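Local coordinates for protein beta sliding clamp (Bartonella birtlesii LL-WM9, PDB 6PTR) that probably encircles DNA as a ring-shaped head-to-tail homodimer and tethers DNA polymerases and other proteins to it, conferring processivity, at residues Gln276-Ala281 against Gly303-Val308; Val183-His188 against Gly254-Tyr259; Val207-Lys212 against Ile238-Gly243. One frame throughout, in Å; residues are numbered along the deposited sequence. Where two conformers were deposited one is given.

Interaction 1. Residues Gln276-Ala281 against Gly303-Val308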
# COMPACT_ATOMS: atom_id res chain seq x y z
N GLN C 276 6.07 -25.31 9.00
CA GLN C 276 5.62 -24.74 7.73
C GLN C 276 4.29 -25.35 7.29
O GLN C 276 3.39 -24.65 6.81
CB GLN C 276 6.72 -24.96 6.68
CG GLN C 276 8.07 -24.28 7.00
CD GLN C 276 8.95 -24.97 8.08
OE1 GLN C 276 8.72 -26.12 8.49
NE2 GLN C 276 9.97 -24.25 8.54
N ASP C 277 4.17 -26.67 7.45
CA ASP C 277 2.92 -27.34 7.08
C ASP C 277 1.77 -26.86 7.97
O ASP C 277 0.64 -26.68 7.49
CB ASP C 277 3.10 -28.85 7.20
CG ASP C 277 4.06 -29.40 6.16
OD1 ASP C 277 4.34 -28.70 5.15
OD2 ASP C 277 4.52 -30.54 6.34
N PHE C 278 2.04 -26.68 9.27
CA PHE C 278 1.02 -26.18 10.20
C PHE C 278 0.63 -24.76 9.86
O PHE C 278 -0.56 -24.42 9.80
CB PHE C 278 1.56 -26.27 11.63
CG PHE C 278 0.63 -25.71 12.67
CD1 PHE C 278 -0.45 -26.45 13.12
CD2 PHE C 278 0.83 -24.44 13.18
CE1 PHE C 278 -1.31 -25.94 14.08
CE2 PHE C 278 -0.04 -23.91 14.13
CZ PHE C 278 -1.09 -24.66 14.59
N SER C 279 1.62 -23.89 9.64
CA SER C 279 1.34 -22.50 9.31
C SER C 279 0.51 -22.38 8.03
O SER C 279 -0.44 -21.61 7.98
CB SER C 279 2.66 -21.73 9.15
OG SER C 279 3.36 -21.73 10.38
N SER C 280 0.89 -23.12 6.98
CA SER C 280 0.16 -23.02 5.72
C SER C 280 -1.27 -23.53 5.87
O SER C 280 -2.21 -22.95 5.31
CB SER C 280 0.89 -23.78 4.62
OG SER C 280 2.19 -23.27 4.41
N ALA C 281 -1.46 -24.61 6.63
CA ALA C 281 -2.81 -25.14 6.84
C ALA C 281 -3.68 -24.16 7.62
O ALA C 281 -4.85 -23.96 7.28
CB ALA C 281 -2.74 -26.47 7.57
N GLY C 303 -0.83 -39.13 16.24
CA GLY C 303 -0.21 -39.03 14.94
C GLY C 303 -0.86 -38.07 13.97
O GLY C 303 -0.39 -37.96 12.83
N GLN C 304 -1.89 -37.34 14.39
CA GLN C 304 -2.76 -36.66 13.43
C GLN C 304 -3.35 -35.39 14.03
O GLN C 304 -3.83 -35.39 15.17
CB GLN C 304 -3.88 -37.62 13.02
CG GLN C 304 -4.90 -37.09 12.07
CD GLN C 304 -6.00 -38.11 11.84
OE1 GLN C 304 -7.16 -37.87 12.16
NE2 GLN C 304 -5.62 -39.26 11.29
N LEU C 305 -3.35 -34.32 13.25
CA LEU C 305 -3.97 -33.07 13.67
C LEU C 305 -4.97 -32.64 12.61
O LEU C 305 -4.62 -32.49 11.44
CB LEU C 305 -2.92 -31.98 13.87
CG LEU C 305 -3.38 -30.55 14.12
CD1 LEU C 305 -4.07 -30.47 15.46
CD2 LEU C 305 -2.21 -29.60 14.08
N LYS C 306 -6.22 -32.42 13.03
CA LYS C 306 -7.23 -31.83 12.15
C LYS C 306 -7.52 -30.41 12.58
O LYS C 306 -7.57 -30.12 13.78
CB LYS C 306 -8.52 -32.64 12.15
CG LYS C 306 -8.36 -34.05 11.60
CD LYS C 306 -9.71 -34.69 11.30
CE LYS C 306 -10.01 -35.84 12.25
NZ LYS C 306 -11.20 -36.60 11.78
N LEU C 307 -7.75 -29.53 11.60
CA LEU C 307 -8.05 -28.13 11.84
C LEU C 307 -9.43 -27.86 11.29
O LEU C 307 -9.76 -28.35 10.21
CB LEU C 307 -7.04 -27.22 11.12
CG LEU C 307 -5.58 -27.46 11.45
CD1 LEU C 307 -4.71 -26.57 10.59
CD2 LEU C 307 -5.37 -27.16 12.92
N VAL C 308 -10.25 -27.09 12.01
CA VAL C 308 -11.57 -26.73 11.52
C VAL C 308 -11.86 -25.28 11.86
O VAL C 308 -11.68 -24.86 13.01
CB VAL C 308 -12.69 -27.62 12.09
CG1 VAL C 308 -14.02 -27.18 11.47
CG2 VAL C 308 -12.44 -29.07 11.80

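Interaction 2. Residues Val183-His188 against Gly254-Tyr259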
# COMPACT_ATOMS: atom_id res chain seq x y z
N VAL C 183 9.62 -9.24 28.64
CA VAL C 183 8.31 -9.87 28.52
C VAL C 183 7.34 -8.89 27.88
O VAL C 183 7.31 -7.70 28.23
CB VAL C 183 7.77 -10.35 29.89
CG1 VAL C 183 6.31 -10.84 29.75
CG2 VAL C 183 8.64 -11.48 30.45
N ALA C 184 6.52 -9.40 26.96
CA ALA C 184 5.42 -8.61 26.43
C ALA C 184 4.18 -9.49 26.38
O ALA C 184 4.26 -10.69 26.11
CB ALA C 184 5.71 -8.07 25.02
N THR C 185 3.04 -8.87 26.58
CA THR C 185 1.79 -9.61 26.48
C THR C 185 0.67 -8.65 26.14
O THR C 185 0.73 -7.45 26.44
CB THR C 185 1.50 -10.36 27.78
OG1 THR C 185 0.32 -11.16 27.62
CG2 THR C 185 1.27 -9.38 28.90
N ASP C 186 -0.37 -9.19 25.51
CA ASP C 186 -1.60 -8.47 25.28
C ASP C 186 -2.78 -9.13 25.98
O ASP C 186 -3.93 -8.80 25.68
CB ASP C 186 -1.86 -8.35 23.77
CG ASP C 186 -2.07 -9.70 23.10
OD1 ASP C 186 -2.04 -10.75 23.78
OD2 ASP C 186 -2.27 -9.69 21.87
N GLY C 187 -2.52 -10.05 26.91
CA GLY C 187 -3.55 -10.79 27.60
C GLY C 187 -3.97 -12.07 26.91
O GLY C 187 -4.75 -12.84 27.49
N HIS C 188 -3.48 -12.31 25.69
CA HIS C 188 -3.81 -13.53 24.95
C HIS C 188 -2.54 -14.26 24.54
O HIS C 188 -2.46 -15.48 24.68
CB HIS C 188 -4.65 -13.18 23.72
CG HIS C 188 -5.97 -12.60 24.09
ND1 HIS C 188 -6.23 -11.25 24.04
CD2 HIS C 188 -7.09 -13.19 24.58
CE1 HIS C 188 -7.47 -11.03 24.45
NE2 HIS C 188 -8.02 -12.19 24.77
N GLY C 254 3.43 2.64 35.50
CA GLY C 254 2.52 1.63 35.99
C GLY C 254 3.31 0.43 36.45
O GLY C 254 4.54 0.39 36.37
N THR C 255 2.59 -0.56 36.97
CA THR C 255 3.22 -1.79 37.45
C THR C 255 2.83 -2.94 36.52
O THR C 255 1.64 -3.20 36.33
CB THR C 255 2.79 -2.08 38.88
OG1 THR C 255 3.20 -0.99 39.71
CG2 THR C 255 3.46 -3.35 39.37
N PHE C 256 3.82 -3.63 35.97
CA PHE C 256 3.55 -4.76 35.07
C PHE C 256 2.98 -5.94 35.86
O PHE C 256 3.34 -6.16 37.02
CB PHE C 256 4.83 -5.15 34.35
CG PHE C 256 4.62 -5.93 33.08
CD1 PHE C 256 4.20 -5.29 31.93
CD2 PHE C 256 4.82 -7.31 33.05
CE1 PHE C 256 3.99 -5.99 30.75
CE2 PHE C 256 4.63 -8.02 31.86
CZ PHE C 256 4.22 -7.34 30.70
N PRO C 257 2.07 -6.73 35.26
CA PRO C 257 1.49 -7.86 36.00
C PRO C 257 2.51 -8.93 36.36
O PRO C 257 3.62 -8.99 35.82
CB PRO C 257 0.43 -8.44 35.03
CG PRO C 257 0.10 -7.29 34.10
CD PRO C 257 1.39 -6.47 33.98
N ASP C 258 2.10 -9.78 37.31
CA ASP C 258 2.90 -10.90 37.80
C ASP C 258 2.82 -12.02 36.76
O ASP C 258 2.16 -13.04 36.92
CB ASP C 258 2.39 -11.32 39.17
CG ASP C 258 3.22 -12.41 39.82
OD1 ASP C 258 4.26 -12.81 39.27
OD2 ASP C 258 2.80 -12.87 40.90
N TYR C 259 3.52 -11.78 35.64
CA TYR C 259 3.39 -12.61 34.44
C TYR C 259 3.86 -14.03 34.66
O TYR C 259 3.44 -14.92 33.92
CB TYR C 259 4.16 -11.99 33.26
CG TYR C 259 5.65 -12.02 33.53
CD1 TYR C 259 6.40 -13.15 33.19
CD2 TYR C 259 6.27 -10.98 34.21
CE1 TYR C 259 7.74 -13.22 33.50
CE2 TYR C 259 7.64 -11.05 34.52
CZ TYR C 259 8.35 -12.17 34.17
OH TYR C 259 9.68 -12.29 34.48

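Interaction 3. Residues Val207-Lys212 against Ile238-Gly243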
# COMPACT_ATOMS: atom_id res chain seq x y z
N VAL C 207 11.35 -2.03 34.38
CA VAL C 207 10.69 -0.90 33.73
C VAL C 207 9.91 -1.36 32.50
O VAL C 207 10.19 -2.41 31.90
CB VAL C 207 11.69 0.20 33.32
CG1 VAL C 207 12.52 0.66 34.53
CG2 VAL C 207 12.60 -0.29 32.20
N ILE C 208 8.95 -0.55 32.11
CA ILE C 208 8.08 -0.84 30.96
C ILE C 208 8.46 0.14 29.86
O ILE C 208 8.21 1.34 29.97
CB ILE C 208 6.60 -0.72 31.32
CG1 ILE C 208 6.24 -1.69 32.45
CG2 ILE C 208 5.72 -1.00 30.07
CD1 ILE C 208 4.84 -1.41 33.02
N ILE C 209 9.08 -0.37 28.79
CA ILE C 209 9.46 0.48 27.67
C ILE C 209 8.24 0.66 26.77
O ILE C 209 7.67 -0.34 26.32
CB ILE C 209 10.61 -0.15 26.87
CG1 ILE C 209 11.75 -0.52 27.81
CG2 ILE C 209 11.00 0.78 25.71
CD1 ILE C 209 12.78 -1.49 27.18
N PRO C 210 7.82 1.89 26.47
CA PRO C 210 6.59 2.08 25.67
C PRO C 210 6.69 1.50 24.26
O PRO C 210 7.76 1.47 23.64
CB PRO C 210 6.44 3.61 25.61
CG PRO C 210 7.26 4.12 26.76
CD PRO C 210 8.40 3.17 26.92
N ARG C 211 5.54 1.02 23.79
CA ARG C 211 5.39 0.46 22.45
C ARG C 211 6.00 1.34 21.35
O ARG C 211 6.68 0.83 20.45
CB ARG C 211 3.90 0.23 22.18
CG ARG C 211 3.58 -0.33 20.82
CD ARG C 211 2.15 -0.87 20.79
NE ARG C 211 1.17 0.07 21.32
CZ ARG C 211 0.54 0.97 20.59
NH1 ARG C 211 -0.35 1.78 21.16
NH2 ARG C 211 0.79 1.07 19.29
N LYS C 212 5.79 2.66 21.41
CA LYS C 212 6.32 3.51 20.33
C LYS C 212 7.85 3.52 20.32
O LYS C 212 8.45 3.47 19.24
CB LYS C 212 5.80 4.95 20.44
CG LYS C 212 6.38 5.89 19.34
CD LYS C 212 5.62 7.19 19.28
CE LYS C 212 6.04 8.05 18.06
NZ LYS C 212 5.31 9.33 18.01
N ILE C 238 14.34 6.07 29.87
CA ILE C 238 15.34 5.14 29.35
C ILE C 238 15.92 5.74 28.08
O ILE C 238 15.23 6.45 27.34
CB ILE C 238 14.74 3.74 29.08
CG1 ILE C 238 15.83 2.75 28.71
CG2 ILE C 238 13.66 3.79 27.98
CD1 ILE C 238 15.32 1.27 28.76
N ARG C 239 17.21 5.50 27.86
CA ARG C 239 17.92 6.09 26.73
C ARG C 239 18.73 4.99 26.06
O ARG C 239 19.39 4.19 26.74
CB ARG C 239 18.84 7.22 27.18
CG ARG C 239 19.74 7.75 26.06
CD ARG C 239 20.52 8.97 26.51
NE ARG C 239 19.64 10.13 26.65
CZ ARG C 239 19.99 11.27 27.23
NH1 ARG C 239 21.21 11.43 27.74
NH2 ARG C 239 19.10 12.27 27.31
N PHE C 240 18.66 4.95 24.73
CA PHE C 240 19.45 4.03 23.93
C PHE C 240 20.35 4.85 23.03
O PHE C 240 19.85 5.64 22.21
CB PHE C 240 18.57 3.12 23.07
CG PHE C 240 17.59 2.31 23.84
CD1 PHE C 240 16.36 2.85 24.21
CD2 PHE C 240 17.87 1.00 24.17
CE1 PHE C 240 15.45 2.10 24.92
CE2 PHE C 240 16.94 0.23 24.88
CZ PHE C 240 15.74 0.79 25.26
N SER C 241 21.66 4.66 23.15
CA SER C 241 22.61 5.36 22.30
C SER C 241 23.31 4.33 21.43
O SER C 241 23.89 3.36 21.92
CB SER C 241 23.63 6.14 23.14
OG SER C 241 22.97 7.11 23.93
N LEU C 242 23.24 4.52 20.12
CA LEU C 242 23.92 3.58 19.24
C LEU C 242 24.28 4.32 17.96
O LEU C 242 23.47 5.11 17.46
CB LEU C 242 23.04 2.35 18.94
CG LEU C 242 21.66 2.47 18.29
CD1 LEU C 242 21.23 1.08 17.83
CD2 LEU C 242 20.60 3.05 19.23
N GLY C 243 25.49 4.09 17.47
CA GLY C 243 25.95 4.85 16.32
C GLY C 243 25.94 6.34 16.62
O GLY C 243 26.42 6.80 17.66

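Interaction 1. Residues Gln276-Ala281 against Gly303-Val308
Leu307, Phe278 and Ala281 have the largest buried areas where helix segment 276-281 lies against strand segment 303-308, and Leu305 completes the group. Leu307 meets the helix with both ends of its fork. Its CD1 lies 3.6 Å from Ala281 CB, while its CD2 comes within 4.4 Å of Phe278 CE1, a looser approach oblique to the ring. A methyl is all that Ala281 offers, and it suits a position whose CB points toward the strand: CA of Ala281 and CA of Leu307 stand only 7.8 Å apart, against 9.2 Å between CA of Phe278 and CA of Leu305. Where the gap is wider, a larger side chain fills it. The CB of Phe278 does not head for the strand, but with CG anti to the backbone N (chi1 176°) the end of the ring comes nearer to it.

The setting is the helix-on-sheet packing of the DNA clamp fold, here within the C-terminal domain: helix 275-285 covers strand 304-311, and the short axes run nearly parallel, 20° apart and 10.6 Å at closest approach. Leu305 and Leu307, two residues apart in the strand, both face the helix. Phe278 also meets Phe353 edge-to-face and touches Leu339 of helix 336-345, which places its ring in the domain core. Leu305 CD2 sits at the edge of the Phe278 ring, near its plane, 3.7 Å from Phe278 CD1, and the Leu305 side chain packs further on Leu298 and Ile300 of strand 295-301 and on Val273 of strand 269-274.

Interaction 2. Residues Val183-His188 against Gly254-Tyr259
The griselimycin-binding region of the clamp takes in both segments: the bound peptide receives backbone hydrogen bonds from Gly187 and Asp258 and sets apolar side chains on Thr185 and Pro257. Behind it, strand 179-185 of the central clamp domain packs under the loop that leads on toward strand 269-274. Val183 meets two aromatic rings of that loop. Its CG2 lies over one face of the Tyr259 ring, 3.8 Å from the centroid and 19° off the normal, a CH-pi contact. Its other branch, CG1, set anti to the backbone N (chi1 172°), comes 3.9 Å from Phe256 CE2, oblique to that ring. A beta-branched residue suits this place because its two methyls spread over both rings, CG1 reaching Tyr259 CG as well. Phe256 CZ extends to Thr185 CG2 at 4.0 Å, and Pro257 CD lies on one face of the Phe256 ring. Tyr259 OH hydrogen-bonds with His171 NE2 and Arg181 NH1, which gives the buried hydroxyl polar partners while the ring face packs on Val183. Thr185 likewise divides its roles: its methyl meets Phe256, while OG1 hydrogen-bonds with Arg189 O and closes an ST turn by accepting from Gly187 N, 3.1 Å away with an N-H...O angle of 166°.

Interaction 3. Residues Val207-Lys212 against Ile238-Gly243
Ile209 and Ile238 meet by their delta methyls, CD1 to CD1 at 4.1 Å, with the two side chains crossing at about a right angle. Ile238 CD1 is equally close to Ile209 CG1, also 4.1 Å, so this methyl rests against the last bond of the opposing chain and not on its end alone. Both residues direct CB at the other segment, and their CA atoms are 7.7 Å apart, a distance that two isoleucines can bridge. They do so from different first torsions. In Ile209, CG1 is anti to the carbonyl carbon (chi1 -52°), whereas in Ile238 the same branch is anti to the backbone N (chi1 -173°). Each then continues extended to CD1.

The third partner is Phe240, two residues along the strand and facing the same way. Ile209 CD1 lies at the edge of its ring, near the ring plane, 4.2 Å from Phe240 CZ. A single methyl thus meets an aliphatic chain and the rim of an aromatic one. Phe240 further touches Ile231 of the adjacent strand and Leu217 of helix 211-221, and Ile209 touches Val214 of that helix.

Strands 207-210 and 237-242 belong to two different eight-stranded antiparallel sheets, each shared between the central domain and a neighbouring one, and helix 211-221, which follows directly from Pro210 at its N-cap position, packs against this side of both. The contact therefore joins the central-domain parts of the two sheets in the buried interior beside that helix. No hydrogen bond or charge crosses between the segments. Their attraction is dispersive and hydrophobic, resting on the fit of buried branched and aromatic side chains and not on any directional bond.

Along the chain, interaction 3 falls between the two segments of interaction 2, and interaction 1 follows both. Interactions 2 and 3 share the central domain. Their centres are 18 Å apart, and they touch where Ile208 CD1 packs on Gly254 O and Phe256 N; strands 179-185 and 207-210 lie in one eight-stranded sheet. That sheet continues through strand 372-376 to strand 269-274, so it spans the junction with the C-terminal domain, where interaction 1 sits with its centre 30 Å from that of interaction 2 and 38 Å from that of interaction 3. Each contact thus packs the interior of a single domain, while the shared sheet links the two domains, and interaction 2 adjoins the bound peptide.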